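Local coordinates for protein dermonecrotic toxin (PDB 2EBF) that acts as a potent mitogen and dermonecrotic toxin that drives bone resorption and is associated with the severe progressive form of atrophic rhinitis in pigs, at residues Lys248-Ile256 / His265-Ile274; Ile382-Ile393 / Ala442-Asn453. All blocks are in the same frame, centred on the assembly; numbering follows the deposited sequence.

Contact 1: residues Lys248-Ile256 / His265-Ile274; sequences KGMLSKCRI and HSYEEMFYSI
His265 reaches across to the backbone of Lys253 and ties the two flanks of a beta hairpin together: strand 254-257 turns back as strand 260-263, and helix 267-273 follows directly. This hairpin-to-helix connection lies in the C2 region of the toxin. The imidazole is gripped at both nitrogens. NE2 of His265 accepts from Lys253 N at 2.9 Å, the donor sitting 30° out of the ring plane; on the helix side His265 ND1 donates almost straight (177°) to OE1 of Glu269 at 2.9 Å. That second bond lies in the ring plane but meets the carboxylate from above its own plane, and the pair of bonds fixes the ring's rotation. The carboxylate would be expected to polarise the imidazole and strengthen NE2 as an acceptor. Lys253 holds CG beside its backbone N (chi1 -57°), which lays the start of its side chain over one ring face, CG 4.2 Å from the His265 ring centroid in a CH-pi contact; the extended chain then passes over the rim near CE1. Cys254 SG comes instead at the ring edge and also touches the terminal methyl of Met270. Next to the imidazole the contact turns apolar. Leu251 lies athwart Ile274, CD2 meeting CD1, while Met250 and Ile274 lie side by side, their chains running opposite ways. Helix 288-300 extends this apolar layer, with Phe292 on Leu251 and Cys254, and Phe293 on Met270. The helix start is capped by Ser266, whose OG accepts from Glu269 N, so Glu269 is held by both its backbone and its carboxylate. At the far end, the bent chain of Met250 brings CE to 3.6 Å from Ser273 O.

Contact 2: residues Ile382-Ile393 / Ala442-Asn453; sequences IDFFLNNLTTFI and AFRKLLQSAKDN
Ile382 opens this helix packing in an alpha/beta layer by setting CD1 squarely over one face of the Phe443 ring, 3.8 Å from its centroid and 10° off the normal, a CH-pi contact. Helix 382-387 runs nearly alongside helix 442-452, the axes 10.0 Å apart at 27°, and the next helix, 389-393, continues the contact after Asn388. The other branch of Ile382, CG2, lies anti to the backbone N and packs between Ala442 and CG of Leu446, so one isoleucine joins three residues. Asp383 points its carboxylate along the outer margin, where OD1 stays 4.3 Å from NZ of Lys445, a distance that leaves at most a loose electrostatic attraction. Phe385 follows on the inner side, its ring set athwart Leu446, with CE1 3.7 Å from CD2 of Leu446. Leu386 spreads its two methyls, CD1 against CB of Lys445 and CD2 at 3.3 Å from OG of Ser449. That hydroxyl is itself turned back to its own helix and donates to Leu446 O at 2.7 Å. Leu389 brings CD2 to both CB of Ser449 and the amide nitrogen of Asn453. This amide lies nearly in plane with its acceptor, Ser449 O, which also takes the backbone N of Asn453, a double grip on the helix end. Ile393 completes the row, CD1 resting 3.9 Å from CB of Asn453. In the largely parallel mixed sheet, strand 372-376 precedes the first helix and strand 456-461 follows helix 442-452. Against the pair lies strand 498-502, where Phe501 receives Ile382 and Leu446 and meets Phe385 edge-to-face; helices 407-418 and 425-434 back helix 442-452 through Leu447, on the side turned from 382-393.

Both contacts belong to the C2 region, with centres 29 Å apart and nearest atoms about 10 Å apart, and they share no helix or strand. Contact 1 is local in sequence and largely buried, joining the two flanks of a hairpin in the small three-stranded sheet; contact 2 brings together helices 49 residues apart, over one side of the six-stranded mixed sheet, and is only partly buried. Contact 1 joins a histidine held between a carboxylate and a backbone amide to an apolar layer, whereas contact 2 relies on aliphatic and aromatic packing, its polar side chains bonding back to their own helix and its charges kept at the margin.

Contact 1: residues Lys248-Ile256 / His265-Ile274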
loop_
_atom_site.group_PDB
_atom_site.type_symbol
_atom_site.label_atom_id
_atom_site.label_comp_id
_atom_site.label_asym_id
_atom_site.label_seq_id
_atom_site.Cartn_x
_atom_site.Cartn_y
_atom_site.Cartn_z
ATOM N N LYS A 248 33.159 -16.112 15.406
ATOM C CA LYS A 248 33.870 -15.320 14.400
ATOM C C LYS A 248 33.110 -14.038 14.029
ATOM O O LYS A 248 33.641 -12.933 14.172
ATOM C CB LYS A 248 34.155 -16.176 13.160
ATOM C CG LYS A 248 35.304 -15.690 12.288
ATOM C CD LYS A 248 36.047 -16.867 11.653
ATOM C CE LYS A 248 36.597 -16.517 10.278
ATOM N NZ LYS A 248 35.497 -16.413 9.276
ATOM N N GLY A 249 31.874 -14.186 13.555
ATOM C CA GLY A 249 31.044 -13.037 13.194
ATOM C C GLY A 249 29.719 -13.382 12.537
ATOM O O GLY A 249 28.665 -12.923 12.988
ATOM N N MET A 250 29.776 -14.193 11.480
ATOM C CA MET A 250 28.601 -14.525 10.661
ATOM C C MET A 250 27.608 -15.472 11.363
ATOM O O MET A 250 27.922 -16.053 12.406
ATOM C CB MET A 250 29.045 -15.121 9.316
ATOM C CG MET A 250 30.059 -14.274 8.541
ATOM S SD MET A 250 29.304 -12.996 7.509
ATOM C CE MET A 250 29.138 -13.864 5.945
ATOM N N LEU A 251 26.409 -15.596 10.784
ATOM C CA LEU A 251 25.341 -16.503 11.257
ATOM C C LEU A 251 25.101 -16.490 12.773
ATOM O O LEU A 251 24.808 -17.524 13.375
ATOM C CB LEU A 251 25.580 -17.939 10.766
ATOM C CG LEU A 251 25.835 -18.195 9.277
ATOM C CD1 LEU A 251 26.178 -19.664 9.058
ATOM C CD2 LEU A 251 24.646 -17.781 8.416
ATOM N N SER A 252 25.213 -15.309 13.370
ATOM C CA SER A 252 25.044 -15.137 14.812
ATOM C C SER A 252 23.614 -15.378 15.291
ATOM O O SER A 252 23.399 -15.718 16.453
ATOM C CB SER A 252 25.534 -13.750 15.250
ATOM O OG SER A 252 25.270 -12.759 14.267
ATOM N N LYS A 253 22.644 -15.202 14.393
ATOM C CA LYS A 253 21.225 -15.386 14.717
ATOM C C LYS A 253 20.705 -16.725 14.179
ATOM O O LYS A 253 19.638 -16.801 13.569
ATOM C CB LYS A 253 20.383 -14.213 14.194
ATOM C CG LYS A 253 20.815 -12.846 14.710
ATOM C CD LYS A 253 20.141 -11.726 13.927
ATOM C CE LYS A 253 20.834 -10.384 14.164
ATOM N NZ LYS A 253 20.298 -9.321 13.267
ATOM N N CYS A 254 21.486 -17.775 14.403
ATOM C CA CYS A 254 21.081 -19.134 14.082
ATOM C C CYS A 254 21.384 -20.010 15.282
ATOM O O CYS A 254 22.500 -19.985 15.809
ATOM C CB CYS A 254 21.837 -19.657 12.863
ATOM S SG CYS A 254 21.577 -18.725 11.359
ATOM N N ARG A 255 20.384 -20.767 15.724
ATOM C CA ARG A 255 20.565 -21.677 16.844
ATOM C C ARG A 255 19.803 -22.977 16.632
ATOM O O ARG A 255 18.686 -22.975 16.105
ATOM C CB ARG A 255 20.129 -21.025 18.159
ATOM C CG ARG A 255 20.862 -21.578 19.379
ATOM C CD ARG A 255 20.194 -21.192 20.689
ATOM N NE ARG A 255 20.111 -19.745 20.879
ATOM C CZ ARG A 255 19.608 -19.153 21.960
ATOM N NH1 ARG A 255 19.145 -19.882 22.972
ATOM N NH2 ARG A 255 19.569 -17.828 22.033
ATOM N N ILE A 256 20.426 -24.085 17.035
ATOM C CA ILE A 256 19.762 -25.387 17.050
ATOM C C ILE A 256 19.373 -25.742 18.479
ATOM O O ILE A 256 20.199 -25.681 19.392
ATOM C CB ILE A 256 20.638 -26.512 16.438
ATOM C CG1 ILE A 256 20.974 -26.194 14.979
ATOM C CG2 ILE A 256 19.925 -27.869 16.534
ATOM C CD1 ILE A 256 22.144 -26.983 14.426
ATOM N N HIS A 265 18.293 -14.300 10.586
ATOM C CA HIS A 265 18.714 -13.489 9.441
ATOM C C HIS A 265 17.727 -13.682 8.315
ATOM O O HIS A 265 17.361 -14.809 7.997
ATOM C CB HIS A 265 20.096 -13.894 8.933
ATOM C CG HIS A 265 21.154 -13.915 9.988
ATOM N ND1 HIS A 265 22.008 -12.856 10.202
ATOM C CD2 HIS A 265 21.505 -14.872 10.879
ATOM C CE1 HIS A 265 22.840 -13.157 11.185
ATOM N NE2 HIS A 265 22.555 -14.375 11.611
ATOM N N SER A 266 17.314 -12.587 7.690
ATOM C CA SER A 266 16.353 -12.676 6.604
ATOM C C SER A 266 16.994 -13.297 5.367
ATOM O O SER A 266 18.211 -13.198 5.160
ATOM C CB SER A 266 15.777 -11.294 6.286
ATOM O OG SER A 266 16.754 -10.458 5.690
ATOM N N TYR A 267 16.168 -13.957 4.563
ATOM C CA TYR A 267 16.586 -14.528 3.291
ATOM C C TYR A 267 17.475 -13.568 2.502
ATOM O O TYR A 267 18.555 -13.943 2.043
ATOM C CB TYR A 267 15.347 -14.889 2.464
ATOM C CG TYR A 267 15.644 -15.380 1.069
ATOM C CD1 TYR A 267 14.993 -14.836 -0.033
ATOM C CD2 TYR A 267 16.572 -16.394 0.851
ATOM C CE1 TYR A 267 15.258 -15.294 -1.320
ATOM C CE2 TYR A 267 16.848 -16.855 -0.424
ATOM C CZ TYR A 267 16.197 -16.307 -1.503
ATOM O OH TYR A 267 16.483 -16.773 -2.767
ATOM N N GLU A 268 17.015 -12.328 2.363
ATOM C CA GLU A 268 17.702 -11.324 1.548
ATOM C C GLU A 268 19.014 -10.865 2.165
ATOM O O GLU A 268 19.983 -10.597 1.446
ATOM C CB GLU A 268 16.791 -10.121 1.295
ATOM C CG GLU A 268 15.582 -10.431 0.417
ATOM C CD GLU A 268 14.326 -10.746 1.215
ATOM O OE1 GLU A 268 14.415 -10.932 2.453
ATOM O OE2 GLU A 268 13.239 -10.798 0.594
ATOM N N GLU A 269 19.041 -10.768 3.489
ATOM C CA GLU A 269 20.270 -10.441 4.197
ATOM C C GLU A 269 21.348 -11.484 3.902
ATOM O O GLU A 269 22.492 -11.145 3.577
ATOM C CB GLU A 269 20.024 -10.359 5.698
ATOM C CG GLU A 269 21.312 -10.219 6.501
ATOM C CD GLU A 269 21.093 -10.239 7.989
ATOM O OE1 GLU A 269 22.092 -10.334 8.728
ATOM O OE2 GLU A 269 19.933 -10.159 8.432
ATOM N N MET A 270 20.975 -12.756 4.012
ATOM C CA MET A 270 21.901 -13.844 3.742
ATOM C C MET A 270 22.348 -13.868 2.286
ATOM O O MET A 270 23.536 -14.034 2.008
ATOM C CB MET A 270 21.279 -15.180 4.128
ATOM C CG MET A 270 21.035 -15.311 5.604
ATOM S SD MET A 270 20.651 -17.015 6.011
ATOM C CE MET A 270 20.562 -16.906 7.792
ATOM N N PHE A 271 21.405 -13.683 1.368
ATOM C CA PHE A 271 21.698 -13.726 -0.064
ATOM C C PHE A 271 22.743 -12.698 -0.497
ATOM O O PHE A 271 23.599 -12.994 -1.335
ATOM C CB PHE A 271 20.424 -13.538 -0.886
ATOM C CG PHE A 271 20.645 -13.595 -2.372
ATOM C CD1 PHE A 271 20.516 -14.799 -3.060
ATOM C CD2 PHE A 271 20.986 -12.450 -3.084
ATOM C CE1 PHE A 271 20.718 -14.859 -4.435
ATOM C CE2 PHE A 271 21.193 -12.498 -4.463
ATOM C CZ PHE A 271 21.056 -13.711 -5.139
ATOM N N TYR A 272 22.666 -11.495 0.067
ATOM C CA TYR A 272 23.565 -10.406 -0.329
ATOM C C TYR A 272 24.867 -10.349 0.471
ATOM O O TYR A 272 25.786 -9.618 0.104
ATOM C CB TYR A 272 22.827 -9.055 -0.313
ATOM C CG TYR A 272 21.940 -8.872 -1.525
ATOM C CD1 TYR A 272 20.542 -8.880 -1.417
ATOM C CD2 TYR A 272 22.502 -8.730 -2.794
ATOM C CE1 TYR A 272 19.737 -8.726 -2.552
ATOM C CE2 TYR A 272 21.707 -8.584 -3.925
ATOM C CZ TYR A 272 20.331 -8.582 -3.799
ATOM O OH TYR A 272 19.572 -8.427 -4.935
ATOM N N SER A 273 24.951 -11.131 1.541
ATOM C CA SER A 273 26.167 -11.207 2.346
ATOM C C SER A 273 26.888 -12.560 2.241
ATOM O O SER A 273 27.991 -12.714 2.770
ATOM C CB SER A 273 25.880 -10.852 3.817
ATOM O OG SER A 273 24.952 -11.756 4.400
ATOM N N ILE A 274 26.277 -13.528 1.556
ATOM C CA ILE A 274 26.852 -14.875 1.443
ATOM C C ILE A 274 26.917 -15.364 -0.012
ATOM O O ILE A 274 25.884 -15.588 -0.650
ATOM C CB ILE A 274 26.106 -15.898 2.348
ATOM C CG1 ILE A 274 26.215 -15.498 3.824
ATOM C CG2 ILE A 274 26.648 -17.306 2.139
ATOM C CD1 ILE A 274 25.198 -16.169 4.741
#

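Contact 2: residues Ile382-Ile393 / Ala442-Asn453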
loop_
_atom_site.group_PDB
_atom_site.type_symbol
_atom_site.label_atom_id
_atom_site.label_comp_id
_atom_site.label_asym_id
_atom_site.label_seq_id
_atom_site.Cartn_x
_atom_site.Cartn_y
_atom_site.Cartn_z
ATOM N N ILE A 382 31.411 5.582 -9.937
ATOM C CA ILE A 382 31.989 5.771 -8.611
ATOM C C ILE A 382 33.423 6.314 -8.709
ATOM O O ILE A 382 33.790 7.244 -7.989
ATOM C CB ILE A 382 31.938 4.473 -7.753
ATOM C CG1 ILE A 382 30.475 4.078 -7.461
ATOM C CG2 ILE A 382 32.723 4.670 -6.454
ATOM C CD1 ILE A 382 30.284 2.648 -6.919
ATOM N N ASP A 383 34.222 5.740 -9.608
ATOM C CA ASP A 383 35.599 6.210 -9.821
ATOM C C ASP A 383 35.664 7.663 -10.294
ATOM O O ASP A 383 36.505 8.430 -9.820
ATOM C CB ASP A 383 36.349 5.291 -10.786
ATOM C CG ASP A 383 36.699 3.946 -10.164
ATOM O OD1 ASP A 383 36.939 3.881 -8.938
ATOM O OD2 ASP A 383 36.750 2.948 -10.905
ATOM N N PHE A 384 34.779 8.039 -11.219
ATOM C CA PHE A 384 34.671 9.434 -11.665
ATOM C C PHE A 384 34.358 10.377 -10.501
ATOM O O PHE A 384 34.972 11.435 -10.355
ATOM C CB PHE A 384 33.590 9.583 -12.746
ATOM C CG PHE A 384 33.378 11.002 -13.184
ATOM C CD1 PHE A 384 32.438 11.808 -12.550
ATOM C CD2 PHE A 384 34.136 11.542 -14.218
ATOM C CE1 PHE A 384 32.259 13.121 -12.939
ATOM C CE2 PHE A 384 33.958 12.858 -14.615
ATOM C CZ PHE A 384 33.026 13.650 -13.972
ATOM N N PHE A 385 33.377 9.993 -9.688
ATOM C CA PHE A 385 33.001 10.775 -8.516
ATOM C C PHE A 385 34.212 10.945 -7.586
ATOM O O PHE A 385 34.572 12.067 -7.204
ATOM C CB PHE A 385 31.826 10.103 -7.785
ATOM C CG PHE A 385 31.488 10.750 -6.486
ATOM C CD1 PHE A 385 31.769 10.109 -5.281
ATOM C CD2 PHE A 385 30.926 12.024 -6.458
ATOM C CE1 PHE A 385 31.481 10.720 -4.075
ATOM C CE2 PHE A 385 30.637 12.644 -5.243
ATOM C CZ PHE A 385 30.908 11.990 -4.056
ATOM N N LEU A 386 34.862 9.832 -7.261
ATOM C CA LEU A 386 36.021 9.873 -6.364
ATOM C C LEU A 386 37.166 10.708 -6.929
ATOM O O LEU A 386 37.820 11.435 -6.184
ATOM C CB LEU A 386 36.491 8.458 -5.991
ATOM C CG LEU A 386 35.463 7.618 -5.220
ATOM C CD1 LEU A 386 36.005 6.255 -4.901
ATOM C CD2 LEU A 386 35.027 8.332 -3.951
ATOM N N ASN A 387 37.385 10.617 -8.240
ATOM C CA ASN A 387 38.416 11.425 -8.918
ATOM C C ASN A 387 38.152 12.930 -8.888
ATOM O O ASN A 387 39.075 13.729 -9.029
ATOM C CB ASN A 387 38.591 10.972 -10.370
ATOM C CG ASN A 387 39.289 9.629 -10.481
ATOM O OD1 ASN A 387 39.195 8.956 -11.508
ATOM N ND2 ASN A 387 39.978 9.226 -9.420
ATOM N N ASN A 388 36.890 13.304 -8.700
ATOM C CA ASN A 388 36.498 14.703 -8.639
ATOM C C ASN A 388 35.939 15.092 -7.279
ATOM O O ASN A 388 35.307 16.137 -7.137
ATOM C CB ASN A 388 35.484 15.008 -9.746
ATOM C CG ASN A 388 36.086 14.861 -11.124
ATOM O OD1 ASN A 388 35.832 13.882 -11.807
ATOM N ND2 ASN A 388 36.925 15.819 -11.519
ATOM N N LEU A 389 36.196 14.257 -6.276
ATOM C CA LEU A 389 35.578 14.417 -4.960
ATOM C C LEU A 389 35.819 15.787 -4.317
ATOM O O LEU A 389 34.893 16.402 -3.773
ATOM C CB LEU A 389 36.020 13.290 -4.026
ATOM C CG LEU A 389 35.459 13.298 -2.602
ATOM C CD1 LEU A 389 33.933 13.209 -2.607
ATOM C CD2 LEU A 389 36.068 12.168 -1.791
ATOM N N THR A 390 37.053 16.269 -4.399
ATOM C CA THR A 390 37.433 17.553 -3.819
ATOM C C THR A 390 36.516 18.665 -4.304
ATOM O O THR A 390 36.154 19.562 -3.541
ATOM C CB THR A 390 38.892 17.898 -4.177
ATOM O OG1 THR A 390 39.757 16.950 -3.548
ATOM C CG2 THR A 390 39.282 19.320 -3.714
ATOM N N THR A 391 36.144 18.590 -5.581
ATOM C CA THR A 391 35.355 19.624 -6.222
ATOM C C THR A 391 33.915 19.571 -5.720
ATOM O O THR A 391 33.292 20.612 -5.504
ATOM C CB THR A 391 35.442 19.495 -7.765
ATOM O OG1 THR A 391 36.828 19.459 -8.148
ATOM C CG2 THR A 391 34.757 20.672 -8.459
ATOM N N PHE A 392 33.391 18.366 -5.527
ATOM C CA PHE A 392 32.061 18.208 -4.942
ATOM C C PHE A 392 32.033 18.780 -3.521
ATOM O O PHE A 392 31.106 19.505 -3.164
ATOM C CB PHE A 392 31.620 16.736 -4.927
ATOM C CG PHE A 392 31.112 16.233 -6.257
ATOM C CD1 PHE A 392 29.755 16.336 -6.586
ATOM C CD2 PHE A 392 31.981 15.634 -7.171
ATOM C CE1 PHE A 392 29.268 15.868 -7.820
ATOM C CE2 PHE A 392 31.507 15.158 -8.406
ATOM C CZ PHE A 392 30.151 15.273 -8.726
ATOM N N ILE A 393 33.052 18.446 -2.733
ATOM C CA ILE A 393 33.161 18.876 -1.333
ATOM C C ILE A 393 33.255 20.401 -1.237
ATOM O O ILE A 393 32.584 21.028 -0.409
ATOM C CB ILE A 393 34.372 18.194 -0.641
ATOM C CG1 ILE A 393 34.146 16.676 -0.555
ATOM C CG2 ILE A 393 34.637 18.773 0.753
ATOM C CD1 ILE A 393 35.332 15.906 0.019
ATOM N N ALA A 442 35.199 -0.458 -5.765
ATOM C CA ALA A 442 34.605 0.887 -5.851
ATOM C C ALA A 442 33.630 1.229 -4.724
ATOM O O ALA A 442 33.677 2.339 -4.173
ATOM C CB ALA A 442 33.933 1.077 -7.205
ATOM N N PHE A 443 32.739 0.292 -4.392
ATOM C CA PHE A 443 31.765 0.519 -3.318
ATOM C C PHE A 443 32.477 0.690 -1.978
ATOM O O PHE A 443 32.157 1.590 -1.200
ATOM C CB PHE A 443 30.720 -0.604 -3.262
ATOM C CG PHE A 443 29.701 -0.557 -4.391
ATOM C CD1 PHE A 443 29.846 -1.368 -5.515
ATOM C CD2 PHE A 443 28.603 0.305 -4.328
ATOM C CE1 PHE A 443 28.902 -1.330 -6.560
ATOM C CE2 PHE A 443 27.659 0.350 -5.355
ATOM C CZ PHE A 443 27.805 -0.470 -6.473
ATOM N N ARG A 444 33.462 -0.172 -1.728
ATOM C CA ARG A 444 34.317 -0.062 -0.547
ATOM C C ARG A 444 35.054 1.277 -0.522
ATOM O O ARG A 444 35.075 1.968 0.499
ATOM C CB ARG A 444 35.315 -1.223 -0.522
ATOM C CG ARG A 444 36.161 -1.298 0.726
ATOM C CD ARG A 444 36.983 -2.588 0.772
ATOM N NE ARG A 444 36.136 -3.785 0.835
ATOM C CZ ARG A 444 35.574 -4.268 1.942
ATOM N NH1 ARG A 444 35.753 -3.673 3.116
ATOM N NH2 ARG A 444 34.822 -5.360 1.876
ATOM N N LYS A 445 35.651 1.634 -1.654
ATOM C CA LYS A 445 36.363 2.906 -1.799
ATOM C C LYS A 445 35.475 4.122 -1.564
ATOM O O LYS A 445 35.910 5.113 -0.955
ATOM C CB LYS A 445 37.015 2.994 -3.178
ATOM C CG LYS A 445 38.435 2.438 -3.218
ATOM C CD LYS A 445 38.883 2.113 -4.640
ATOM C CE LYS A 445 39.449 3.326 -5.361
ATOM N NZ LYS A 445 40.373 2.911 -6.468
ATOM N N LEU A 446 34.237 4.041 -2.050
ATOM C CA LEU A 446 33.246 5.105 -1.861
ATOM C C LEU A 446 32.963 5.299 -0.376
ATOM O O LEU A 446 32.975 6.421 0.121
ATOM C CB LEU A 446 31.948 4.742 -2.580
ATOM C CG LEU A 446 31.063 5.782 -3.273
ATOM C CD1 LEU A 446 29.621 5.370 -3.108
ATOM C CD2 LEU A 446 31.278 7.233 -2.832
ATOM N N LEU A 447 32.709 4.192 0.323
ATOM C CA LEU A 447 32.481 4.213 1.760
ATOM C C LEU A 447 33.705 4.748 2.493
ATOM O O LEU A 447 33.584 5.551 3.416
ATOM C CB LEU A 447 32.217 2.800 2.269
ATOM C CG LEU A 447 31.191 2.552 3.377
ATOM C CD1 LEU A 447 31.561 1.280 4.123
ATOM C CD2 LEU A 447 31.021 3.716 4.350
ATOM N N GLN A 448 34.874 4.260 2.088
ATOM C CA GLN A 448 36.136 4.679 2.682
ATOM C C GLN A 448 36.295 6.195 2.547
ATOM O O GLN A 448 36.689 6.875 3.503
ATOM C CB GLN A 448 37.302 3.924 2.027
ATOM C CG GLN A 448 38.650 4.062 2.738
ATOM C CD GLN A 448 38.567 3.736 4.216
ATOM O OE1 GLN A 448 38.701 4.622 5.057
ATOM N NE2 GLN A 448 38.316 2.470 4.537
ATOM N N SER A 449 35.966 6.727 1.370
ATOM C CA SER A 449 36.105 8.166 1.120
ATOM C C SER A 449 35.196 9.022 2.009
ATOM O O SER A 449 35.588 10.109 2.432
ATOM C CB SER A 449 35.886 8.501 -0.357
ATOM O OG SER A 449 34.504 8.489 -0.696
ATOM N N ALA A 450 33.992 8.523 2.292
ATOM C CA ALA A 450 33.043 9.223 3.163
ATOM C C ALA A 450 33.593 9.363 4.584
ATOM O O ALA A 450 33.435 10.407 5.228
ATOM C CB ALA A 450 31.690 8.498 3.177
ATOM N N LYS A 451 34.241 8.305 5.064
ATOM C CA LYS A 451 34.868 8.316 6.378
ATOM C C LYS A 451 36.044 9.290 6.399
ATOM O O LYS A 451 36.093 10.180 7.247
ATOM C CB LYS A 451 35.323 6.910 6.774
ATOM C CG LYS A 451 35.939 6.834 8.173
ATOM C CD LYS A 451 36.279 5.401 8.581
ATOM C CE LYS A 451 37.703 5.027 8.216
ATOM N NZ LYS A 451 38.687 5.255 9.321
ATOM N N ASP A 452 36.961 9.121 5.445
ATOM C CA ASP A 452 38.183 9.928 5.342
ATOM C C ASP A 452 37.885 11.411 5.182
ATOM O O ASP A 452 38.660 12.257 5.629
ATOM C CB ASP A 452 39.036 9.467 4.150
ATOM C CG ASP A 452 39.600 8.063 4.322
ATOM O OD1 ASP A 452 39.725 7.585 5.469
ATOM O OD2 ASP A 452 39.937 7.439 3.292
ATOM N N ASN A 453 36.764 11.723 4.538
ATOM C CA ASN A 453 36.429 13.106 4.226
ATOM C C ASN A 453 35.314 13.694 5.084
ATOM O O ASN A 453 34.869 14.814 4.842
ATOM C CB ASN A 453 36.129 13.252 2.732
ATOM C CG ASN A 453 37.342 12.969 1.871
ATOM O OD1 ASN A 453 38.196 13.836 1.676
ATOM N ND2 ASN A 453 37.436 11.748 1.361
#